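Local coordinates for ribulose-1,5-bisphosphate carboxylase/oxygenase large subunit (Rhodopseudomonas palustris, PDB 3QFW), which belongs to the Rubisco-like proteins and probably carries out a magnesium-dependent reaction on a phosphorylated sugar-like substrate, as related family members do, at residues Q154-G159 / R189-A194; V160-D165 / V250-P255; E179-V184 / G217-E222. One frame throughout, in Å; residues are numbered along the deposited sequence.

Interaction 1: residues Q154-G159 / R189-A194; sequences QLALGG and REANAA
Leu157 and Ala191 bring their CA atoms to 5.3 Å, and the last turn of helix 145-157 comes this close to helix 177-195 where the side chains between them are mostly alanine methyls. Within that turn Gly158 N is hydrogen-bonded to Leu155 O at 2.9 Å. The chain then turns off in a Schellman motif, marked by the bond from Gly159 N to Ala156 O (3.1 Å) and by the positive phi of Gly159 (93°), which would jam any CB against Gly158 O. Across the contact, the methyls of Ala156 and Ala191 abut, CB to CB at 3.5 Å, tighter than usual for two carbons. The Ala191 methyl also faces the backbone of the other helix, lying 4.0 Å from Leu157 N. Leu157 closes the outer margin: its CB does not point at the other helix, but its end comes nearer. No hydrogen bond joins the segments, so the approach rests on shape, a good illustration of how small residues permit close helix packing. Ala191 also touches His153. Around this pair, Leu155 and Ala156 press on Ile163 of strand 162-165, Leu155 also reaches strand 133-138, and Leu157 meets Thr354 of helix 353-366.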
ATOM      1  N   GLN B 154     -22.683   2.336 -25.694  1.00 39.00           N
ATOM      2  CA  GLN B 154     -23.063   1.029 -26.206  1.00 36.69           C
ATOM      3  C   GLN B 154     -23.294   0.039 -25.064  1.00 38.49           C
ATOM      4  O   GLN B 154     -24.250  -0.718 -25.083  1.00 38.44           O
ATOM      5  CB  GLN B 154     -22.032   0.512 -27.207  1.00 37.71           C
ATOM      6  CG  GLN B 154     -21.917   1.393 -28.443  1.00 40.87           C
ATOM      7  CD  GLN B 154     -20.627   1.175 -29.213  1.00 44.59           C
ATOM      8  OE1 GLN B 154     -20.437   0.143 -29.859  1.00 46.42           O
ATOM      9  NE2 GLN B 154     -19.730   2.153 -29.148  1.00 46.47           N
ATOM     10  N   LEU B 155     -22.430   0.063 -24.052  1.00 36.25           N
ATOM     11  CA  LEU B 155     -22.605  -0.826 -22.907  1.00 35.82           C
ATOM     12  C   LEU B 155     -23.914  -0.529 -22.166  1.00 33.52           C
ATOM     13  O   LEU B 155     -24.705  -1.432 -21.885  1.00 33.45           O
ATOM     14  CB  LEU B 155     -21.402  -0.718 -21.960  1.00 34.74           C
ATOM     15  CG  LEU B 155     -20.087  -1.145 -22.613  1.00 34.14           C
ATOM     16  CD1 LEU B 155     -18.875  -0.694 -21.781  1.00 37.38           C
ATOM     17  CD2 LEU B 155     -20.071  -2.648 -22.851  1.00 32.93           C
ATOM     18  N   ALA B 156     -24.140   0.745 -21.861  1.00 34.73           N
ATOM     19  CA  ALA B 156     -25.323   1.154 -21.109  1.00 30.49           C
ATOM     20  C   ALA B 156     -26.598   0.848 -21.895  1.00 37.29           C
ATOM     21  O   ALA B 156     -27.624   0.474 -21.323  1.00 34.84           O
ATOM     22  CB  ALA B 156     -25.235   2.638 -20.758  1.00 31.47           C
ATOM     23  N   LEU B 157     -26.518   0.981 -23.212  1.00 38.65           N
ATOM     24  CA  LEU B 157     -27.639   0.626 -24.078  1.00 35.87           C
ATOM     25  C   LEU B 157     -28.021  -0.843 -23.916  1.00 38.01           C
ATOM     26  O   LEU B 157     -29.182  -1.203 -24.075  1.00 38.30           O
ATOM     27  CB  LEU B 157     -27.323   0.943 -25.545  1.00 40.67           C
ATOM     28  CG  LEU B 157     -27.817   2.297 -26.067  1.00 42.60           C
ATOM     29  CD1 LEU B 157     -27.559   2.429 -27.565  1.00 40.30           C
ATOM     30  CD2 LEU B 157     -29.304   2.465 -25.773  1.00 39.40           C
ATOM     31  N   GLY B 158     -27.041  -1.678 -23.582  1.00 35.51           N
ATOM     32  CA  GLY B 158     -27.255  -3.104 -23.414  1.00 33.90           C
ATOM     33  C   GLY B 158     -27.826  -3.514 -22.071  1.00 32.46           C
ATOM     34  O   GLY B 158     -28.157  -4.682 -21.857  1.00 34.09           O
ATOM     35  N   GLY B 159     -27.956  -2.557 -21.161  1.00 32.36           N
ATOM     36  CA  GLY B 159     -28.569  -2.824 -19.869  1.00 34.42           C
ATOM     37  C   GLY B 159     -27.601  -3.196 -18.749  1.00 31.94           C
ATOM     38  O   GLY B 159     -28.014  -3.626 -17.672  1.00 29.65           O
ATOM     39  N   ARG B 189     -25.924   8.757 -19.290  1.00 42.10           N
ATOM     40  CA  ARG B 189     -27.239   9.370 -19.085  1.00 43.55           C
ATOM     41  C   ARG B 189     -28.124   9.253 -20.324  1.00 43.64           C
ATOM     42  O   ARG B 189     -29.286   8.882 -20.228  1.00 37.60           O
ATOM     43  CB  ARG B 189     -27.101  10.841 -18.687  1.00 46.46           C
ATOM     44  CG  ARG B 189     -26.633  11.049 -17.264  1.00 49.85           C
ATOM     45  CD  ARG B 189     -27.594  10.406 -16.273  1.00 52.77           C
ATOM     46  NE  ARG B 189     -28.474  11.387 -15.644  1.00 61.92           N
ATOM     47  CZ  ARG B 189     -29.338  11.106 -14.672  1.00 63.06           C
ATOM     48  NH1 ARG B 189     -29.443   9.864 -14.209  1.00 56.95           N
ATOM     49  NH2 ARG B 189     -30.097  12.066 -14.159  1.00 65.04           N
ATOM     50  N   GLU B 190     -27.564   9.582 -21.483  1.00 42.18           N
ATOM     51  CA  GLU B 190     -28.308   9.530 -22.730  1.00 41.98           C
ATOM     52  C   GLU B 190     -28.835   8.124 -22.977  1.00 43.69           C
ATOM     53  O   GLU B 190     -30.002   7.937 -23.307  1.00 44.89           O
ATOM     54  CB  GLU B 190     -27.437  10.018 -23.890  1.00 44.94           C
ATOM     55  CG  GLU B 190     -26.927  11.434 -23.676  1.00 42.77           C
ATOM     56  CD  GLU B 190     -26.098  11.962 -24.835  1.00 48.39           C
ATOM     57  OE1 GLU B 190     -26.031  13.197 -24.988  1.00 46.14           O
ATOM     58  OE2 GLU B 190     -25.521  11.150 -25.592  1.00 50.50           O
ATOM     59  N   ALA B 191     -27.965   7.138 -22.798  1.00 42.42           N
ATOM     60  CA  ALA B 191     -28.345   5.744 -22.921  1.00 39.90           C
ATOM     61  C   ALA B 191     -29.479   5.394 -21.953  1.00 42.56           C
ATOM     62  O   ALA B 191     -30.449   4.750 -22.344  1.00 41.75           O
ATOM     63  CB  ALA B 191     -27.140   4.847 -22.683  1.00 43.44           C
ATOM     64  N   ASN B 192     -29.347   5.819 -20.697  1.00 40.26           N
ATOM     65  CA  ASN B 192     -30.392   5.601 -19.701  1.00 39.77           C
ATOM     66  C   ASN B 192     -31.736   6.161 -20.165  1.00 43.32           C
ATOM     67  O   ASN B 192     -32.770   5.516 -20.016  1.00 38.44           O
ATOM     68  CB  ASN B 192     -30.022   6.221 -18.347  1.00 36.95           C
ATOM     69  CG  ASN B 192     -29.016   5.379 -17.569  1.00 37.85           C
ATOM     70  OD1 ASN B 192     -28.769   4.219 -17.898  1.00 38.67           O
ATOM     71  ND2 ASN B 192     -28.443   5.960 -16.526  1.00 37.82           N
ATOM     72  N   ALA B 193     -31.711   7.370 -20.713  1.00 43.38           N
ATOM     73  CA  ALA B 193     -32.941   8.031 -21.138  1.00 43.96           C
ATOM     74  C   ALA B 193     -33.625   7.255 -22.261  1.00 44.47           C
ATOM     75  O   ALA B 193     -34.824   7.024 -22.219  1.00 46.62           O
ATOM     76  CB  ALA B 193     -32.657   9.461 -21.569  1.00 44.31           C
ATOM     77  N   ALA B 194     -32.847   6.847 -23.256  1.00 46.79           N
ATOM     78  CA  ALA B 194     -33.385   6.155 -24.424  1.00 44.75           C
ATOM     79  C   ALA B 194     -33.980   4.789 -24.086  1.00 47.69           C
ATOM     80  O   ALA B 194     -34.977   4.367 -24.679  1.00 41.39           O
ATOM     81  CB  ALA B 194     -32.302   6.009 -25.496  1.00 43.62           C
TER

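Interaction 2: residues V160-D165 / V250-P255; sequences VDLIKD and VVVAHP
Val252 and His254 on one side, Leu162 and Lys164 on the other, carry a contact across the barrel interior between strand 162-165 and segment 250-255. Along 250-255, Val250 comes first, directed toward the opposite strand but packing instead on Leu200 and Ala226. Val252 makes the closest contact: its CG2 meets Leu162 CD2 tip to tip at 3.5 Å, each branch reaching straight across. Then comes His254, whose CD2 lies 4.2 Å from Lys164 NZ, the two side chains crossing at about a right angle. Its ND1 is hydrogen-bonded to Ala256 N, its ring stacks with that of His167, and it packs on Asn90 of the second subunit. Pro255 CD sits over one face of the ring, 3.2 Å above the plane and offset toward the rim. The lysine chain, bent at chi3 and chi4 (-77° and -61°), folds back so that NZ donates a hydrogen bond to Asp165 O at 3.0 Å. A leucine in place of Lys164 would probably leave that carbonyl without this donor and His254 without the NZ beside it. Inward-pointing side chains fill a TIM-barrel core, and Lys164 appears to be the counterpart of the lysine that is carbamylated in true Rubisco.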
ATOM      1  N   VAL B 160     -26.310  -3.032 -19.002  1.00 33.35           N
ATOM      2  CA  VAL B 160     -25.288  -3.265 -17.976  1.00 31.95           C
ATOM      3  C   VAL B 160     -25.544  -2.355 -16.775  1.00 33.48           C
ATOM      4  O   VAL B 160     -25.777  -1.161 -16.942  1.00 35.18           O
ATOM      5  CB  VAL B 160     -23.884  -2.992 -18.540  1.00 32.24           C
ATOM      6  CG1 VAL B 160     -22.805  -3.184 -17.464  1.00 34.90           C
ATOM      7  CG2 VAL B 160     -23.618  -3.891 -19.729  1.00 34.56           C
ATOM      8  N   ASP B 161     -25.496  -2.910 -15.566  1.00 32.21           N
ATOM      9  CA  ASP B 161     -25.754  -2.120 -14.359  1.00 30.37           C
ATOM     10  C   ASP B 161     -24.668  -1.090 -13.991  1.00 35.95           C
ATOM     11  O   ASP B 161     -24.984   0.039 -13.589  1.00 33.20           O
ATOM     12  CB  ASP B 161     -26.022  -3.042 -13.169  1.00 34.49           C
ATOM     13  CG  ASP B 161     -27.187  -3.974 -13.413  1.00 33.33           C
ATOM     14  OD1 ASP B 161     -28.330  -3.474 -13.514  1.00 33.11           O
ATOM     15  OD2 ASP B 161     -26.962  -5.203 -13.497  1.00 34.17           O
ATOM     16  N   LEU B 162     -23.393  -1.467 -14.114  1.00 29.36           N
ATOM     17  CA  LEU B 162     -22.314  -0.549 -13.739  1.00 33.92           C
ATOM     18  C   LEU B 162     -21.167  -0.541 -14.744  1.00 32.84           C
ATOM     19  O   LEU B 162     -20.663  -1.584 -15.161  1.00 33.33           O
ATOM     20  CB  LEU B 162     -21.805  -0.816 -12.309  1.00 31.78           C
ATOM     21  CG  LEU B 162     -20.702   0.089 -11.721  1.00 35.66           C
ATOM     22  CD1 LEU B 162     -20.842   1.533 -12.176  1.00 36.37           C
ATOM     23  CD2 LEU B 162     -20.663   0.029 -10.189  1.00 36.17           C
ATOM     24  N   ILE B 163     -20.799   0.666 -15.147  1.00 30.21           N
ATOM     25  CA  ILE B 163     -19.687   0.891 -16.043  1.00 33.44           C
ATOM     26  C   ILE B 163     -18.589   1.563 -15.236  1.00 30.84           C
ATOM     27  O   ILE B 163     -18.802   2.604 -14.618  1.00 29.64           O
ATOM     28  CB  ILE B 163     -20.105   1.773 -17.218  1.00 31.78           C
ATOM     29  CG1 ILE B 163     -21.234   1.074 -17.999  1.00 31.43           C
ATOM     30  CG2 ILE B 163     -18.904   2.092 -18.106  1.00 33.26           C
ATOM     31  CD1 ILE B 163     -21.716   1.831 -19.194  1.00 35.19           C
ATOM     32  N   LYS B 164     -17.426   0.929 -15.218  1.00 34.57           N
ATOM     33  CA  LYS B 164     -16.298   1.437 -14.453  1.00 30.83           C
ATOM     34  C   LYS B 164     -15.163   1.785 -15.399  1.00 33.53           C
ATOM     35  O   LYS B 164     -15.031   1.189 -16.469  1.00 33.10           O
ATOM     36  CB  LYS B 164     -15.822   0.374 -13.456  1.00 36.51           C
ATOM     37  CG  LYS B 164     -15.254  -0.876 -14.133  1.00 34.16           C
ATOM     38  CD  LYS B 164     -14.910  -1.980 -13.141  1.00 39.92           C
ATOM     39  CE  LYS B 164     -13.609  -1.729 -12.398  1.00 33.43           C
ATOM     40  NZ  LYS B 164     -12.382  -1.637 -13.282  1.00 40.52           N
ATOM     41  N   ASP B 165     -14.338   2.747 -14.997  1.00 35.74           N
ATOM     42  CA  ASP B 165     -13.083   3.003 -15.681  1.00 32.96           C
ATOM     43  C   ASP B 165     -12.186   1.782 -15.567  1.00 33.28           C
ATOM     44  O   ASP B 165     -12.235   1.041 -14.585  1.00 31.41           O
ATOM     45  CB  ASP B 165     -12.350   4.176 -15.035  1.00 31.28           C
ATOM     46  CG  ASP B 165     -12.772   5.519 -15.590  1.00 34.81           C
ATOM     47  OD1 ASP B 165     -13.527   5.551 -16.585  1.00 35.23           O
ATOM     48  OD2 ASP B 165     -12.332   6.547 -15.026  1.00 31.76           O
ATOM     49  N   VAL B 250     -22.164   5.288  -5.236  1.00 32.01           N
ATOM     50  CA  VAL B 250     -21.733   3.913  -5.033  1.00 30.62           C
ATOM     51  C   VAL B 250     -20.199   3.903  -5.062  1.00 28.53           C
ATOM     52  O   VAL B 250     -19.583   4.341  -6.042  1.00 29.97           O
ATOM     53  CB  VAL B 250     -22.309   2.961  -6.091  1.00 29.42           C
ATOM     54  CG1 VAL B 250     -21.805   1.547  -5.862  1.00 29.88           C
ATOM     55  CG2 VAL B 250     -23.855   2.989  -6.063  1.00 29.31           C
ATOM     56  N   VAL B 251     -19.585   3.425  -3.985  1.00 26.33           N
ATOM     57  CA  VAL B 251     -18.118   3.373  -3.927  1.00 27.21           C
ATOM     58  C   VAL B 251     -17.628   1.980  -4.281  1.00 28.12           C
ATOM     59  O   VAL B 251     -17.855   1.024  -3.536  1.00 27.04           O
ATOM     60  CB  VAL B 251     -17.587   3.752  -2.549  1.00 24.46           C
ATOM     61  CG1 VAL B 251     -16.033   3.579  -2.501  1.00 24.72           C
ATOM     62  CG2 VAL B 251     -17.991   5.178  -2.210  1.00 28.46           C
ATOM     63  N   VAL B 252     -16.962   1.869  -5.423  1.00 26.33           N
ATOM     64  CA  VAL B 252     -16.487   0.580  -5.911  1.00 26.54           C
ATOM     65  C   VAL B 252     -14.990   0.491  -5.629  1.00 28.49           C
ATOM     66  O   VAL B 252     -14.219   1.333  -6.090  1.00 28.88           O
ATOM     67  CB  VAL B 252     -16.700   0.438  -7.428  1.00 28.62           C
ATOM     68  CG1 VAL B 252     -16.284  -0.950  -7.894  1.00 29.96           C
ATOM     69  CG2 VAL B 252     -18.163   0.733  -7.819  1.00 30.49           C
ATOM     70  N   ALA B 253     -14.576  -0.526  -4.887  1.00 29.33           N
ATOM     71  CA  ALA B 253     -13.160  -0.693  -4.595  1.00 28.88           C
ATOM     72  C   ALA B 253     -12.488  -1.599  -5.626  1.00 32.64           C
ATOM     73  O   ALA B 253     -13.096  -2.553  -6.115  1.00 30.71           O
ATOM     74  CB  ALA B 253     -12.964  -1.231  -3.186  1.00 30.00           C
ATOM     75  N   HIS B 254     -11.243  -1.265  -5.969  1.00 23.61           N
ATOM     76  CA  HIS B 254     -10.415  -2.055  -6.878  1.00 28.74           C
ATOM     77  C   HIS B 254      -9.178  -2.570  -6.131  1.00 26.46           C
ATOM     78  O   HIS B 254      -8.642  -1.884  -5.257  1.00 26.50           O
ATOM     79  CB  HIS B 254      -9.957  -1.197  -8.062  1.00 31.83           C
ATOM     80  CG  HIS B 254      -9.258  -1.976  -9.134  1.00 34.08           C
ATOM     81  ND1 HIS B 254      -7.896  -2.186  -9.135  1.00 29.67           N
ATOM     82  CD2 HIS B 254      -9.739  -2.611 -10.233  1.00 33.76           C
ATOM     83  CE1 HIS B 254      -7.564  -2.913 -10.188  1.00 31.50           C
ATOM     84  NE2 HIS B 254      -8.665  -3.180 -10.876  1.00 33.86           N
ATOM     85  N   PRO B 255      -8.707  -3.773  -6.485  1.00 25.92           N
ATOM     86  CA  PRO B 255      -7.649  -4.386  -5.677  1.00 27.29           C
ATOM     87  C   PRO B 255      -6.204  -4.064  -6.108  1.00 26.80           C
ATOM     88  O   PRO B 255      -5.292  -4.752  -5.659  1.00 26.58           O
ATOM     89  CB  PRO B 255      -7.920  -5.882  -5.857  1.00 25.25           C
ATOM     90  CG  PRO B 255      -8.429  -5.974  -7.267  1.00 25.53           C
ATOM     91  CD  PRO B 255      -9.300  -4.736  -7.441  1.00 27.16           C
TER

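Interaction 3: residues E179-V184 / G217-E222; sequences ERAAAV and GVIRDE
The carboxylate of Glu222 is the flat group of this contact, and it lays a face over Ala182, with OE1 4.0 Å from Ala182 CA and OE2 4.0 Å from Ala182 CB. Both oxygens thus meet carbon along the helix flank, and no hydrogen bond crosses between the segments. A bend at chi2 (-62°) turns the end of the Glu222 chain back along the interface, where the carboxylate alone lies over Ala182 at the outer margin of the helix pair. One turn earlier, Val218 points at the other helix and sets CG1 against Ala181 CB at 4.0 Å. Ile219 arrives differently: its CB leads away, but the chain curls back until CD1 touches the same methyl at 4.1 Å. The Ala181 methyl is thus met by two branched side chains. Ile224 touches both Ala181 and Ile219, and Phe177 touches both Val218 and Ile219. The short axes of 179-184 and 217-222 run 9.8 Å apart at closest approach, their N-to-C directions differing by 22°, so the helices lie nearly parallel. With its apolar centre and polar outer margin, the pair exemplifies how successive helices pack side by side around the outside of a beta/alpha (TIM) barrel, here the catalytic domain of the Rubisco large-chain family.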
ATOM      1  N   GLU B 179     -12.373  15.838 -18.295  1.00 43.04           N
ATOM      2  CA  GLU B 179     -12.901  15.595 -19.631  1.00 45.15           C
ATOM      3  C   GLU B 179     -13.540  14.213 -19.780  1.00 40.97           C
ATOM      4  O   GLU B 179     -14.601  14.077 -20.389  1.00 43.32           O
ATOM      5  CB  GLU B 179     -11.802  15.775 -20.683  1.00 41.89           C
ATOM      6  CG  GLU B 179     -11.444  17.226 -20.976  1.00 46.77           C
ATOM      7  CD  GLU B 179     -10.453  17.816 -19.986  1.00 49.11           C
ATOM      8  OE1 GLU B 179     -10.182  17.182 -18.941  1.00 48.04           O
ATOM      9  OE2 GLU B 179      -9.931  18.918 -20.262  1.00 52.89           O
ATOM     10  N   ARG B 180     -12.897  13.187 -19.227  1.00 39.13           N
ATOM     11  CA  ARG B 180     -13.418  11.815 -19.324  1.00 38.00           C
ATOM     12  C   ARG B 180     -14.741  11.630 -18.577  1.00 39.25           C
ATOM     13  O   ARG B 180     -15.691  11.019 -19.096  1.00 38.31           O
ATOM     14  CB  ARG B 180     -12.385  10.810 -18.804  1.00 36.21           C
ATOM     15  CG  ARG B 180     -12.887   9.383 -18.723  1.00 37.49           C
ATOM     16  CD  ARG B 180     -11.775   8.404 -18.360  1.00 37.05           C
ATOM     17  NE  ARG B 180     -11.467   8.360 -16.929  1.00 34.43           N
ATOM     18  CZ  ARG B 180     -10.405   8.933 -16.372  1.00 35.24           C
ATOM     19  NH1 ARG B 180      -9.551   9.621 -17.121  1.00 32.76           N
ATOM     20  NH2 ARG B 180     -10.195   8.829 -15.064  1.00 32.57           N
ATOM     21  N   ALA B 181     -14.800  12.139 -17.352  1.00 41.39           N
ATOM     22  CA  ALA B 181     -16.004  11.997 -16.542  1.00 39.07           C
ATOM     23  C   ALA B 181     -17.183  12.663 -17.242  1.00 39.55           C
ATOM     24  O   ALA B 181     -18.302  12.145 -17.234  1.00 39.89           O
ATOM     25  CB  ALA B 181     -15.790  12.592 -15.159  1.00 40.76           C
ATOM     26  N   ALA B 182     -16.930  13.810 -17.861  1.00 39.01           N
ATOM     27  CA  ALA B 182     -17.990  14.535 -18.553  1.00 39.29           C
ATOM     28  C   ALA B 182     -18.485  13.743 -19.757  1.00 43.03           C
ATOM     29  O   ALA B 182     -19.664  13.399 -19.845  1.00 44.64           O
ATOM     30  CB  ALA B 182     -17.516  15.914 -18.972  1.00 41.76           C
ATOM     31  N   ALA B 183     -17.572  13.445 -20.673  1.00 42.33           N
ATOM     32  CA  ALA B 183     -17.902  12.710 -21.890  1.00 41.47           C
ATOM     33  C   ALA B 183     -18.597  11.382 -21.598  1.00 41.12           C
ATOM     34  O   ALA B 183     -19.572  11.025 -22.265  1.00 41.33           O
ATOM     35  CB  ALA B 183     -16.640  12.483 -22.733  1.00 40.57           C
ATOM     36  N   VAL B 184     -18.099  10.650 -20.604  1.00 35.66           N
ATOM     37  CA  VAL B 184     -18.656   9.338 -20.289  1.00 40.07           C
ATOM     38  C   VAL B 184     -19.984   9.437 -19.547  1.00 37.95           C
ATOM     39  O   VAL B 184     -20.961   8.767 -19.902  1.00 41.50           O
ATOM     40  CB  VAL B 184     -17.682   8.481 -19.457  1.00 37.21           C
ATOM     41  CG1 VAL B 184     -18.391   7.215 -18.975  1.00 36.54           C
ATOM     42  CG2 VAL B 184     -16.453   8.136 -20.285  1.00 34.80           C
ATOM     43  N   GLY B 217     -15.219  16.141  -6.677  1.00 41.54           N
ATOM     44  CA  GLY B 217     -15.940  17.356  -7.017  1.00 41.59           C
ATOM     45  C   GLY B 217     -16.538  17.297  -8.411  1.00 42.64           C
ATOM     46  O   GLY B 217     -17.703  17.645  -8.612  1.00 43.72           O
ATOM     47  N   VAL B 218     -15.738  16.858  -9.378  1.00 41.09           N
ATOM     48  CA  VAL B 218     -16.202  16.713 -10.753  1.00 42.32           C
ATOM     49  C   VAL B 218     -17.334  15.687 -10.840  1.00 43.55           C
ATOM     50  O   VAL B 218     -18.355  15.928 -11.481  1.00 43.93           O
ATOM     51  CB  VAL B 218     -15.054  16.297 -11.699  1.00 42.35           C
ATOM     52  CG1 VAL B 218     -15.589  15.992 -13.098  1.00 36.77           C
ATOM     53  CG2 VAL B 218     -13.968  17.380 -11.742  1.00 44.36           C
ATOM     54  N   ILE B 219     -17.145  14.545 -10.184  1.00 43.37           N
ATOM     55  CA  ILE B 219     -18.152  13.492 -10.176  1.00 44.97           C
ATOM     56  C   ILE B 219     -19.503  14.042  -9.737  1.00 42.10           C
ATOM     57  O   ILE B 219     -20.507  13.869 -10.416  1.00 40.34           O
ATOM     58  CB  ILE B 219     -17.742  12.339  -9.238  1.00 42.29           C
ATOM     59  CG1 ILE B 219     -16.524  11.629  -9.814  1.00 37.76           C
ATOM     60  CG2 ILE B 219     -18.898  11.358  -9.046  1.00 41.37           C
ATOM     61  CD1 ILE B 219     -16.601  11.512 -11.304  1.00 44.36           C
ATOM     62  N   ARG B 220     -19.504  14.723  -8.598  1.00 44.60           N
ATOM     63  CA  ARG B 220     -20.722  15.296  -8.052  1.00 47.19           C
ATOM     64  C   ARG B 220     -21.304  16.359  -8.981  1.00 46.05           C
ATOM     65  O   ARG B 220     -22.515  16.417  -9.182  1.00 42.62           O
ATOM     66  CB  ARG B 220     -20.461  15.868  -6.654  1.00 45.08           C
ATOM     67  CG  ARG B 220     -19.797  14.869  -5.705  1.00 48.89           C
ATOM     68  CD  ARG B 220     -19.864  15.311  -4.244  1.00 53.44           C
ATOM     69  NE  ARG B 220     -21.196  15.110  -3.675  1.00 55.98           N
ATOM     70  CZ  ARG B 220     -21.924  16.069  -3.107  1.00 58.24           C
ATOM     71  NH1 ARG B 220     -21.446  17.303  -3.028  1.00 54.49           N
ATOM     72  NH2 ARG B 220     -23.132  15.795  -2.620  1.00 50.73           N
ATOM     73  N   ASP B 221     -20.443  17.198  -9.549  1.00 49.16           N
ATOM     74  CA  ASP B 221     -20.899  18.248 -10.457  1.00 48.41           C
ATOM     75  C   ASP B 221     -21.500  17.685 -11.743  1.00 46.45           C
ATOM     76  O   ASP B 221     -22.407  18.279 -12.328  1.00 44.45           O
ATOM     77  CB  ASP B 221     -19.762  19.221 -10.776  1.00 43.69           C
ATOM     78  CG  ASP B 221     -19.331  20.019  -9.568  1.00 51.68           C
ATOM     79  OD1 ASP B 221     -20.136  20.127  -8.615  1.00 50.60           O
ATOM     80  OD2 ASP B 221     -18.188  20.537  -9.569  1.00 52.32           O
ATOM     81  N   GLU B 222     -20.993  16.537 -12.179  1.00 43.51           N
ATOM     82  CA  GLU B 222     -21.464  15.909 -13.405  1.00 43.83           C
ATOM     83  C   GLU B 222     -22.692  15.028 -13.173  1.00 42.65           C
ATOM     84  O   GLU B 222     -23.279  14.515 -14.121  1.00 49.40           O
ATOM     85  CB  GLU B 222     -20.342  15.099 -14.055  1.00 44.11           C
ATOM     86  CG  GLU B 222     -19.198  15.949 -14.588  1.00 44.44           C
ATOM     87  CD  GLU B 222     -19.646  16.908 -15.673  1.00 49.05           C
ATOM     88  OE1 GLU B 222     -20.641  16.600 -16.368  1.00 51.47           O
ATOM     89  OE2 GLU B 222     -19.006  17.968 -15.831  1.00 49.47           O
TER

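All three interactions belong to the same barrel domain but to different layers of it. Interactions 1 and 3 lie in the outer helical layer, their centres about 17 Å apart, and share helix 177-195, which packs near its start on helix 209-222 and near its end on helix 145-157. Interaction 2 lies in the interior, its centre about 16 Å from interaction 1 and about 15 Å from interaction 3. Strand 162-165 joins the layers: Ile163 touches Leu155 and Ala156, and a salt bridge joins Asp165 OD2 to Arg180 NE at 2.8 Å. Along the chain the segments of interactions 1 and 2 alternate, and interaction 3 falls between those of interaction 2, so contacts of both layers are interleaved.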